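Long-range contacts in ZmpA Glycopeptidase (Clostridium perfringens, PDB 6XSX), which probably cleaves the peptide backbone of glycoproteins through its M60 metalloprotease module, the part of the longer protein present here: residues F25-R30 / P135-E140; V65-G70 / L93-N98; N385-W390 / H409-W414. One frame throughout, in Å; residues are numbered along the deposited sequence.

Contacts 1 and 2 are parts of one antiparallel sheet, while contact 3 belongs to a helical region on the opposite side of the chain's centre from contact 1. The centres of contacts 1 and 2 are about 11 Å apart, and the two touch directly: Asp66 N is 2.8 Å from Lys136 O, joining the neighbouring strands 60-66 and 136-140, and Ile137 packs on Val65. Contact 3 is centred about 51 Å from the centre of contact 1 and about 55 Å from that of contact 2, with no atoms meeting. None of the three includes the HExxH pattern of helix 277-286 (His281, Glu282, His285), the probable metal site of this peptidase family, empty here.

Contact 1 of 3, residues F25-R30 / P135-E140; sequences FELQSR and PKIRIE. With EDO (1,2-ethanediol), chain F.
The ring of Phe25 turns an edge toward the backbone carbonyl of Ile137, with CD1 3.7 Å from Ile137 O, near the ring plane. This follows from chi1 of -60°, which sets CG beside the backbone N, and that N donates to the same oxygen, Phe25 N to Ile137 O, over 2.9 Å in a nearly straight bond. A second flat group, the Arg138 guanidinium, has Glu140 OE2 at its edge, in the guanidinium plane and only 2.6 Å from Arg138 NH1, a short salt bridge along the strand. Arg138 NE also makes a weak hydrogen bond to O1 of a 1,2-ethanediol, probably from the crystallisation liquor. The pyrrolidine of Pro135 puts CD against Leu27 O at 3.3 Å, while Pro135 O accepts the Leu27 N-H.

Ile137 N returns a bond to Phe25 O, completing a hydrogen-bonded antiparallel pair. The next pair, Glu26 with Lys136, is non-hydrogen-bonded, and the backbones close in to 4.4 Å between Glu26 CA and Lys136 CA. Here the CA-H of each residue faces a carbonyl: Lys136 CA that of Phe25, Glu26 CA that of Pro135. The two side chains lie side by side and point the same way, the lysine bending at its last torsion (chi4 -58°), and a long salt bridge of 3.8 Å joins Glu26 OE2 to Lys136 NZ. Apolar contacts run on the other face, where Ile137 meets Phe25 through CG1 and Leu27 through CG2. Phe25 also touches Tyr53, and Leu27 and Ile137 touch Thr122, both on strands of the large mixed sheet. Strand 24-26 is an outer strand of a four-stranded antiparallel sheet, whose Phe25-Ile137 face packs on a second sheet as in a beta-sandwich.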
loop_
_atom_site.group_PDB
_atom_site.type_symbol
_atom_site.label_atom_id
_atom_site.label_comp_id
_atom_site.label_asym_id
_atom_site.label_seq_id
_atom_site.Cartn_x
_atom_site.Cartn_y
_atom_site.Cartn_z
ATOM N N PHE A 25 4.870 -33.813 -3.355
ATOM C CA PHE A 25 4.034 -32.635 -3.543
ATOM C C PHE A 25 3.421 -32.695 -4.935
ATOM O O PHE A 25 4.137 -32.859 -5.921
ATOM C CB PHE A 25 4.862 -31.344 -3.556
ATOM C CG PHE A 25 5.664 -31.049 -2.317
ATOM C CD1 PHE A 25 6.898 -31.651 -2.108
ATOM C CD2 PHE A 25 5.201 -30.141 -1.371
ATOM C CE1 PHE A 25 7.638 -31.371 -0.967
ATOM C CE2 PHE A 25 5.942 -29.860 -0.229
ATOM C CZ PHE A 25 7.160 -30.478 -0.027
ATOM N N GLU A 26 2.102 -32.527 -5.003
ATOM C CA GLU A 26 1.430 -32.339 -6.276
ATOM C C GLU A 26 1.253 -30.837 -6.502
ATOM O O GLU A 26 0.751 -30.138 -5.625
ATOM C CB GLU A 26 0.111 -33.117 -6.245
ATOM C CG GLU A 26 -0.566 -33.222 -7.588
ATOM C CD GLU A 26 -1.773 -34.147 -7.587
ATOM O OE1 GLU A 26 -2.599 -34.023 -6.677
ATOM O OE2 GLU A 26 -1.880 -34.986 -8.498
ATOM N N LEU A 27 1.678 -30.338 -7.672
ATOM C CA LEU A 27 1.685 -28.903 -7.917
ATOM C C LEU A 27 0.549 -28.501 -8.857
ATOM O O LEU A 27 0.399 -29.051 -9.952
ATOM C CB LEU A 27 3.047 -28.461 -8.468
ATOM C CG LEU A 27 4.259 -28.656 -7.547
ATOM C CD1 LEU A 27 5.523 -28.106 -8.194
ATOM C CD2 LEU A 27 4.062 -27.994 -6.186
ATOM N N GLN A 28 -0.235 -27.512 -8.406
ATOM C CA GLN A 28 -1.256 -26.874 -9.214
ATOM C C GLN A 28 -0.560 -26.205 -10.398
ATOM O O GLN A 28 0.581 -25.759 -10.268
ATOM C CB GLN A 28 -2.012 -25.868 -8.339
ATOM C CG GLN A 28 -3.228 -25.231 -9.009
ATOM C CD GLN A 28 -3.804 -24.084 -8.205
ATOM O OE1 GLN A 28 -3.316 -23.740 -7.127
ATOM N NE2 GLN A 28 -4.847 -23.461 -8.735
ATOM N N SER A 29 -1.228 -26.196 -11.559
ATOM C CA SER A 29 -0.777 -25.428 -12.712
ATOM C C SER A 29 -1.341 -24.016 -12.598
ATOM O O SER A 29 -2.485 -23.781 -12.958
ATOM C CB SER A 29 -1.216 -26.089 -14.015
ATOM O OG SER A 29 -0.791 -27.443 -14.064
ATOM N N ARG A 30 -0.518 -23.075 -12.128
ATOM C CA ARG A 30 -1.032 -21.840 -11.552
ATOM C C ARG A 30 -0.903 -20.667 -12.519
ATOM O O ARG A 30 -1.349 -19.563 -12.208
ATOM C CB ARG A 30 -0.333 -21.548 -10.221
ATOM C CG ARG A 30 -0.859 -22.393 -9.070
ATOM C CD ARG A 30 -0.195 -22.105 -7.736
ATOM N NE ARG A 30 -0.297 -20.737 -7.250
ATOM C CZ ARG A 30 -1.278 -20.258 -6.490
ATOM N NH1 ARG A 30 -2.291 -21.026 -6.127
ATOM N NH2 ARG A 30 -1.240 -18.999 -6.090
ATOM N N PRO A 135 2.156 -31.646 -12.067
ATOM C CA PRO A 135 3.449 -32.214 -11.686
ATOM C C PRO A 135 3.437 -32.758 -10.258
ATOM O O PRO A 135 2.718 -32.261 -9.388
ATOM C CB PRO A 135 4.414 -31.018 -11.758
ATOM C CG PRO A 135 3.712 -30.010 -12.638
ATOM C CD PRO A 135 2.229 -30.213 -12.394
ATOM N N LYS A 136 4.244 -33.798 -10.042
ATOM C CA LYS A 136 4.552 -34.281 -8.712
ATOM C C LYS A 136 6.056 -34.153 -8.536
ATOM O O LYS A 136 6.802 -34.462 -9.464
ATOM C CB LYS A 136 4.176 -35.758 -8.567
ATOM C CG LYS A 136 2.687 -36.063 -8.610
ATOM C CD LYS A 136 2.413 -37.501 -9.006
ATOM C CE LYS A 136 0.964 -37.898 -8.836
ATOM N NZ LYS A 136 0.528 -37.716 -7.432
ATOM N N ILE A 137 6.491 -33.668 -7.366
ATOM C CA ILE A 137 7.919 -33.645 -7.104
ATOM C C ILE A 137 8.197 -34.165 -5.698
ATOM O O ILE A 137 7.333 -34.117 -4.816
ATOM C CB ILE A 137 8.576 -32.270 -7.371
ATOM C CG1 ILE A 137 8.404 -31.291 -6.211
ATOM C CG2 ILE A 137 8.135 -31.666 -8.701
ATOM C CD1 ILE A 137 9.374 -30.131 -6.268
ATOM N N ARG A 138 9.427 -34.661 -5.532
ATOM C CA ARG A 138 9.956 -35.068 -4.245
ATOM C C ARG A 138 11.369 -34.513 -4.109
ATOM O O ARG A 138 12.141 -34.544 -5.064
ATOM C CB ARG A 138 9.960 -36.595 -4.153
ATOM C CG ARG A 138 10.277 -37.133 -2.768
ATOM C CD ARG A 138 9.954 -38.615 -2.680
ATOM N NE ARG A 138 10.567 -39.429 -3.724
ATOM C CZ ARG A 138 11.828 -39.848 -3.712
ATOM N NH1 ARG A 138 12.625 -39.516 -2.709
ATOM N NH2 ARG A 138 12.283 -40.596 -4.703
ATOM N N ILE A 139 11.690 -34.008 -2.912
ATOM C CA ILE A 139 13.001 -33.443 -2.652
ATOM C C ILE A 139 13.697 -34.305 -1.600
ATOM O O ILE A 139 13.157 -34.514 -0.518
ATOM C CB ILE A 139 12.887 -31.960 -2.226
ATOM C CG1 ILE A 139 12.203 -31.118 -3.307
ATOM C CG2 ILE A 139 14.248 -31.389 -1.860
ATOM C CD1 ILE A 139 11.676 -29.783 -2.816
ATOM N N GLU A 140 14.914 -34.762 -1.915
ATOM C CA GLU A 140 15.733 -35.513 -0.974
ATOM C C GLU A 140 16.938 -34.675 -0.552
ATOM O O GLU A 140 17.550 -33.994 -1.376
ATOM C CB GLU A 140 16.295 -36.769 -1.646
ATOM C CG GLU A 140 15.283 -37.859 -1.934
ATOM C CD GLU A 140 15.890 -39.134 -2.518
ATOM O OE1 GLU A 140 17.118 -39.147 -2.809
ATOM O OE2 GLU A 140 15.137 -40.116 -2.698
HETATM C C1 EDO F . 7.433 -38.143 -7.059
HETATM O O1 EDO F . 8.375 -38.921 -6.341
HETATM C C2 EDO F . 8.026 -37.566 -8.283
HETATM O O2 EDO F . 8.561 -38.578 -9.112
#

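Contact 2 of 3, residues V65-G70 / L93-N98; sequences VDVEDG and LSKGKN
Lys95 and Val65 meet in the four-stranded antiparallel sheet, where strand 60-66 ends and the outer strand 96-101 begins. The lysine is extended throughout, its CG anti to the backbone N (chi1 175°), and slides past the Val67 side chain in the opposite direction to reach Asp69. CB packs on Val67 CG2 at 4.1 Å; CG is 3.6 Å from Val65 O. CD and CE both approach Val67 O, CE coming within 3.2 Å of it, and both also lie near Asp69 OD1. At the tip, Lys95 NZ donates to Val67 O over 2.8 Å and forms a salt bridge with Asp69 OD1 at 2.9 Å, approaching from above the carboxylate plane. A sulfonate oxygen of a bound MES, probably from the crystallisation liquor, pairs with the same ammonium.

Next to the lysine, Val65 and Gly96 exchange both backbone bonds of a hydrogen-bonded pair. Gly96 has backbone angles that suit glycine, since a CB would strike the carbonyl O before it. The Asn98 amide grips Ser94 twice, OD1 taking its N-H and ND2 donating to its O, and ND2 also bonds Val63 O. Val65 fits beside this clasp: CB is 3.3 Å from Ser94 O, and CG2 touches Asn98 ND2 at 3.6 Å.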
loop_
_atom_site.group_PDB
_atom_site.type_symbol
_atom_site.label_atom_id
_atom_site.label_comp_id
_atom_site.label_asym_id
_atom_site.label_seq_id
_atom_site.Cartn_x
_atom_site.Cartn_y
_atom_site.Cartn_z
ATOM N N VAL A 65 11.045 -35.346 -10.427
ATOM C CA VAL A 65 10.005 -34.588 -11.101
ATOM C C VAL A 65 9.221 -35.534 -12.007
ATOM O O VAL A 65 9.793 -36.213 -12.860
ATOM C CB VAL A 65 10.614 -33.422 -11.908
ATOM C CG1 VAL A 65 9.568 -32.692 -12.741
ATOM C CG2 VAL A 65 11.387 -32.440 -11.031
ATOM N N ASP A 66 7.901 -35.561 -11.823
ATOM C CA ASP A 66 7.020 -36.312 -12.703
ATOM C C ASP A 66 6.056 -35.349 -13.396
ATOM O O ASP A 66 5.252 -34.693 -12.733
ATOM C CB ASP A 66 6.327 -37.436 -11.921
ATOM C CG ASP A 66 5.243 -38.184 -12.683
ATOM O OD1 ASP A 66 5.109 -37.978 -13.906
ATOM O OD2 ASP A 66 4.529 -38.970 -12.036
ATOM N N VAL A 67 6.190 -35.235 -14.726
ATOM C CA VAL A 67 5.222 -34.566 -15.594
ATOM C C VAL A 67 4.937 -35.510 -16.762
ATOM O O VAL A 67 5.702 -36.451 -16.983
ATOM C CB VAL A 67 5.731 -33.208 -16.133
ATOM C CG1 VAL A 67 5.951 -32.186 -15.024
ATOM C CG2 VAL A 67 6.983 -33.361 -16.988
ATOM N N GLU A 68 3.866 -35.236 -17.519
ATOM C CA GLU A 68 3.634 -35.942 -18.768
ATOM C C GLU A 68 4.816 -35.691 -19.694
ATOM O O GLU A 68 5.316 -34.570 -19.766
ATOM C CB GLU A 68 2.409 -35.397 -19.497
ATOM C CG GLU A 68 1.095 -35.814 -18.886
ATOM C CD GLU A 68 -0.094 -35.216 -19.617
ATOM O OE1 GLU A 68 -0.021 -35.082 -20.861
ATOM O OE2 GLU A 68 -1.071 -34.862 -18.940
ATOM N N ASP A 69 5.222 -36.734 -20.423
ATOM C CA ASP A 69 6.343 -36.643 -21.345
ATOM C C ASP A 69 6.162 -35.440 -22.256
ATOM O O ASP A 69 5.080 -35.242 -22.793
ATOM C CB ASP A 69 6.478 -37.912 -22.190
ATOM C CG ASP A 69 7.048 -39.064 -21.390
ATOM O OD1 ASP A 69 7.849 -38.790 -20.473
ATOM O OD2 ASP A 69 6.676 -40.226 -21.679
ATOM N N GLY A 70 7.228 -34.646 -22.407
ATOM C CA GLY A 70 7.246 -33.553 -23.368
ATOM C C GLY A 70 6.603 -32.263 -22.849
ATOM O O GLY A 70 6.638 -31.249 -23.537
ATOM N N LEU A 93 14.277 -27.622 -13.781
ATOM C CA LEU A 93 14.164 -29.040 -13.475
ATOM C C LEU A 93 13.779 -29.773 -14.751
ATOM O O LEU A 93 13.067 -29.233 -15.590
ATOM C CB LEU A 93 13.076 -29.270 -12.417
ATOM C CG LEU A 93 13.321 -28.673 -11.033
ATOM C CD1 LEU A 93 12.087 -28.830 -10.151
ATOM C CD2 LEU A 93 14.529 -29.315 -10.359
ATOM N N SER A 94 14.216 -31.026 -14.857
ATOM C CA SER A 94 13.779 -31.867 -15.958
ATOM C C SER A 94 12.980 -33.049 -15.417
ATOM O O SER A 94 13.010 -33.331 -14.220
ATOM C CB SER A 94 14.955 -32.297 -16.778
ATOM O OG SER A 94 16.050 -32.583 -15.925
ATOM N N LYS A 95 12.233 -33.734 -16.289
ATOM C CA LYS A 95 11.522 -34.903 -15.800
ATOM C C LYS A 95 12.524 -35.955 -15.309
ATOM O O LYS A 95 13.602 -36.116 -15.887
ATOM C CB LYS A 95 10.558 -35.452 -16.855
ATOM C CG LYS A 95 9.886 -36.753 -16.440
ATOM C CD LYS A 95 8.829 -37.244 -17.402
ATOM C CE LYS A 95 8.169 -38.518 -16.909
ATOM N NZ LYS A 95 6.959 -38.806 -17.714
ATOM N N GLY A 96 12.147 -36.670 -14.239
ATOM C CA GLY A 96 12.999 -37.682 -13.638
ATOM C C GLY A 96 13.881 -37.099 -12.533
ATOM O O GLY A 96 13.453 -36.216 -11.788
ATOM N N LYS A 97 15.130 -37.573 -12.473
ATOM C CA LYS A 97 16.053 -37.289 -11.380
ATOM C C LYS A 97 16.856 -36.019 -11.671
ATOM O O LYS A 97 17.324 -35.826 -12.789
ATOM C CB LYS A 97 16.987 -38.496 -11.211
ATOM C CG LYS A 97 18.049 -38.393 -10.125
ATOM C CD LYS A 97 19.048 -39.538 -10.190
ATOM C CE LYS A 97 20.111 -39.455 -9.117
ATOM N NZ LYS A 97 21.041 -40.610 -9.188
ATOM N N ASN A 98 17.012 -35.156 -10.652
ATOM C CA ASN A 98 17.815 -33.948 -10.774
ATOM C C ASN A 98 18.791 -33.880 -9.600
ATOM O O ASN A 98 18.373 -33.713 -8.454
ATOM C CB ASN A 98 16.963 -32.669 -10.765
ATOM C CG ASN A 98 15.916 -32.596 -11.857
ATOM O OD1 ASN A 98 16.089 -31.885 -12.842
ATOM N ND2 ASN A 98 14.830 -33.331 -11.699
#

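Contact 3 of 3, residues N385-W390 / H409-W414; sequences NKHNAW and HGMDVW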
loop_
_atom_site.group_PDB
_atom_site.type_symbol
_atom_site.label_atom_id
_atom_site.label_comp_id
_atom_site.label_asym_id
_atom_site.label_seq_id
_atom_site.Cartn_x
_atom_site.Cartn_y
_atom_site.Cartn_z
ATOM N N ASN A 385 0.591 16.259 -19.393
ATOM C CA ASN A 385 -0.445 15.537 -20.118
ATOM C C ASN A 385 -1.170 14.558 -19.192
ATOM O O ASN A 385 -2.389 14.437 -19.261
ATOM C CB ASN A 385 0.089 14.809 -21.354
ATOM C CG ASN A 385 -1.045 14.263 -22.192
ATOM O OD1 ASN A 385 -1.783 15.026 -22.807
ATOM N ND2 ASN A 385 -1.222 12.950 -22.181
ATOM N N LYS A 386 -0.409 13.867 -18.331
ATOM C CA LYS A 386 -0.973 12.916 -17.385
ATOM C C LYS A 386 -1.837 13.630 -16.344
ATOM O O LYS A 386 -2.887 13.128 -15.949
ATOM C CB LYS A 386 0.145 12.126 -16.701
ATOM C CG LYS A 386 0.929 11.216 -17.636
ATOM C CD LYS A 386 2.095 10.550 -16.967
ATOM C CE LYS A 386 2.832 9.609 -17.891
ATOM N NZ LYS A 386 3.966 8.970 -17.188
ATOM N N HIS A 387 -1.371 14.792 -15.886
ATOM C CA HIS A 387 -2.145 15.597 -14.958
ATOM C C HIS A 387 -3.519 15.875 -15.551
ATOM O O HIS A 387 -4.529 15.703 -14.869
ATOM C CB HIS A 387 -1.404 16.892 -14.611
ATOM C CG HIS A 387 -0.240 16.692 -13.700
ATOM N ND1 HIS A 387 -0.225 15.717 -12.723
ATOM C CD2 HIS A 387 0.931 17.354 -13.590
ATOM C CE1 HIS A 387 0.907 15.786 -12.051
ATOM N NE2 HIS A 387 1.637 16.769 -12.574
ATOM N N ASN A 388 -3.538 16.276 -16.829
ATOM C CA ASN A 388 -4.766 16.651 -17.513
ATOM C C ASN A 388 -5.677 15.435 -17.640
ATOM O O ASN A 388 -6.900 15.569 -17.606
ATOM C CB ASN A 388 -4.500 17.345 -18.856
ATOM C CG ASN A 388 -4.323 18.846 -18.720
ATOM O OD1 ASN A 388 -5.248 19.610 -18.981
ATOM N ND2 ASN A 388 -3.147 19.282 -18.300
ATOM N N ALA A 389 -5.072 14.250 -17.769
ATOM C CA ALA A 389 -5.845 13.018 -17.860
ATOM C C ALA A 389 -6.557 12.728 -16.537
ATOM O O ALA A 389 -7.684 12.245 -16.543
ATOM C CB ALA A 389 -4.977 11.866 -18.312
ATOM N N TRP A 390 -5.896 13.026 -15.407
ATOM C CA TRP A 390 -6.507 12.842 -14.096
ATOM C C TRP A 390 -7.783 13.673 -14.009
ATOM O O TRP A 390 -8.797 13.216 -13.476
ATOM C CB TRP A 390 -5.564 13.280 -12.975
ATOM C CG TRP A 390 -4.318 12.475 -12.775
ATOM C CD1 TRP A 390 -3.994 11.269 -13.330
ATOM C CD2 TRP A 390 -3.237 12.810 -11.886
ATOM N NE1 TRP A 390 -2.774 10.850 -12.867
ATOM C CE2 TRP A 390 -2.287 11.774 -11.981
ATOM C CE3 TRP A 390 -2.977 13.890 -11.032
ATOM C CZ2 TRP A 390 -1.099 11.783 -11.247
ATOM C CZ3 TRP A 390 -1.806 13.900 -10.305
ATOM C CH2 TRP A 390 -0.878 12.862 -10.419
ATOM N N HIS A 409 -5.363 23.656 -7.050
ATOM C CA HIS A 409 -4.188 23.036 -6.454
ATOM C C HIS A 409 -2.914 23.478 -7.178
ATOM O O HIS A 409 -1.808 23.085 -6.789
ATOM C CB HIS A 409 -4.338 21.508 -6.458
ATOM C CG HIS A 409 -5.183 20.993 -5.342
ATOM N ND1 HIS A 409 -4.645 20.609 -4.129
ATOM C CD2 HIS A 409 -6.520 20.812 -5.240
ATOM C CE1 HIS A 409 -5.612 20.197 -3.334
ATOM N NE2 HIS A 409 -6.774 20.314 -3.989
ATOM N N GLY A 410 -3.095 24.266 -8.248
ATOM C CA GLY A 410 -1.999 24.880 -8.981
ATOM C C GLY A 410 -1.606 24.089 -10.226
ATOM O O GLY A 410 -0.555 24.336 -10.801
ATOM N N MET A 411 -2.452 23.138 -10.631
ATOM C CA MET A 411 -2.213 22.393 -11.856
ATOM C C MET A 411 -2.671 23.236 -13.044
ATOM O O MET A 411 -3.626 24.005 -12.928
ATOM C CB MET A 411 -2.985 21.073 -11.846
ATOM C CG MET A 411 -2.776 20.262 -13.100
ATOM S SD MET A 411 -3.981 18.936 -13.223
ATOM C CE MET A 411 -3.523 17.964 -11.788
ATOM N N ASP A 412 -1.980 23.082 -14.182
ATOM C CA ASP A 412 -2.322 23.815 -15.389
ATOM C C ASP A 412 -3.299 22.980 -16.207
ATOM O O ASP A 412 -2.900 22.017 -16.855
ATOM C CB ASP A 412 -1.073 24.168 -16.202
ATOM C CG ASP A 412 -1.275 25.279 -17.220
ATOM O OD1 ASP A 412 -2.364 25.353 -17.833
ATOM O OD2 ASP A 412 -0.333 26.070 -17.397
ATOM N N VAL A 413 -4.577 23.364 -16.172
ATOM C CA VAL A 413 -5.604 22.625 -16.886
ATOM C C VAL A 413 -5.828 23.313 -18.231
ATOM O O VAL A 413 -6.059 24.518 -18.265
ATOM C CB VAL A 413 -6.894 22.521 -16.051
ATOM C CG1 VAL A 413 -8.013 21.835 -16.809
ATOM C CG2 VAL A 413 -6.646 21.833 -14.719
ATOM N N TRP A 414 -5.750 22.528 -19.319
ATOM C CA TRP A 414 -5.740 23.046 -20.681
ATOM C C TRP A 414 -7.159 23.295 -21.177
ATOM O O TRP A 414 -8.115 22.681 -20.691
ATOM C CB TRP A 414 -5.010 22.098 -21.639
ATOM C CG TRP A 414 -3.565 21.886 -21.319
ATOM C CD1 TRP A 414 -2.690 22.809 -20.822
ATOM C CD2 TRP A 414 -2.812 20.673 -21.507
ATOM N NE1 TRP A 414 -1.449 22.248 -20.670
ATOM C CE2 TRP A 414 -1.491 20.943 -21.088
ATOM C CE3 TRP A 414 -3.123 19.393 -21.992
ATOM C CZ2 TRP A 414 -0.482 19.976 -21.140
ATOM C CZ3 TRP A 414 -2.127 18.437 -22.040
ATOM C CH2 TRP A 414 -0.825 18.731 -21.623
#
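Asn388, buried on helix 383-398, lays its amide flat on the indole of Trp414. The two planes are 15° apart, and Asn388 ND2 sits 3.5 Å above the centre of the Trp414 ring. The same amide is fixed by hydrogen bonds at both ends. Asn388 OD1 takes the Trp414 N-H on a lone pair over 3.0 Å, at an angle of 170°, and is also bonded to Thr417 OG1; Asn388 ND2 donates to Asp412 O over 3.1 Å and to Glu384 O. Two backbone carbonyls, a backbone N-H and a hydroxyl satisfy the buried amide, which has little freedom to turn.

A second tight patch is apolar. Met411 starts out extended, CG anti to the backbone N (chi1 180°), then bends at chi3. Its SD comes to 3.6 Å from His387 CB, and its CE lies beside both the His387 and Trp390 rings, oblique to each, 4.2 Å from Trp390 CE3. Met411 SD is 5.2 Å from the centroid of the His387 ring, again oblique to it. Phe406 and Val391 pack against Met411 as well.

Toward solvent the contact thins out. Trp414 is partly exposed, and Asn385 meets only its rim, OD1 lying near the indole plane 3.5 Å from Trp414 CZ3, while Asn385 ND2 is held by Gly380 O. The exposed Asp412 gives its backbone carbonyl to Asn388, and its carboxylate stays clear of the helix.

In this loop, Gly410 with its positive phi closes helix 403-408 in a Schellman motif, and Trp414 is the N-cap residue of helix 415-421. It is a short helix-to-helix connection braced by an asparagine from a third helix, in the helical part of the module.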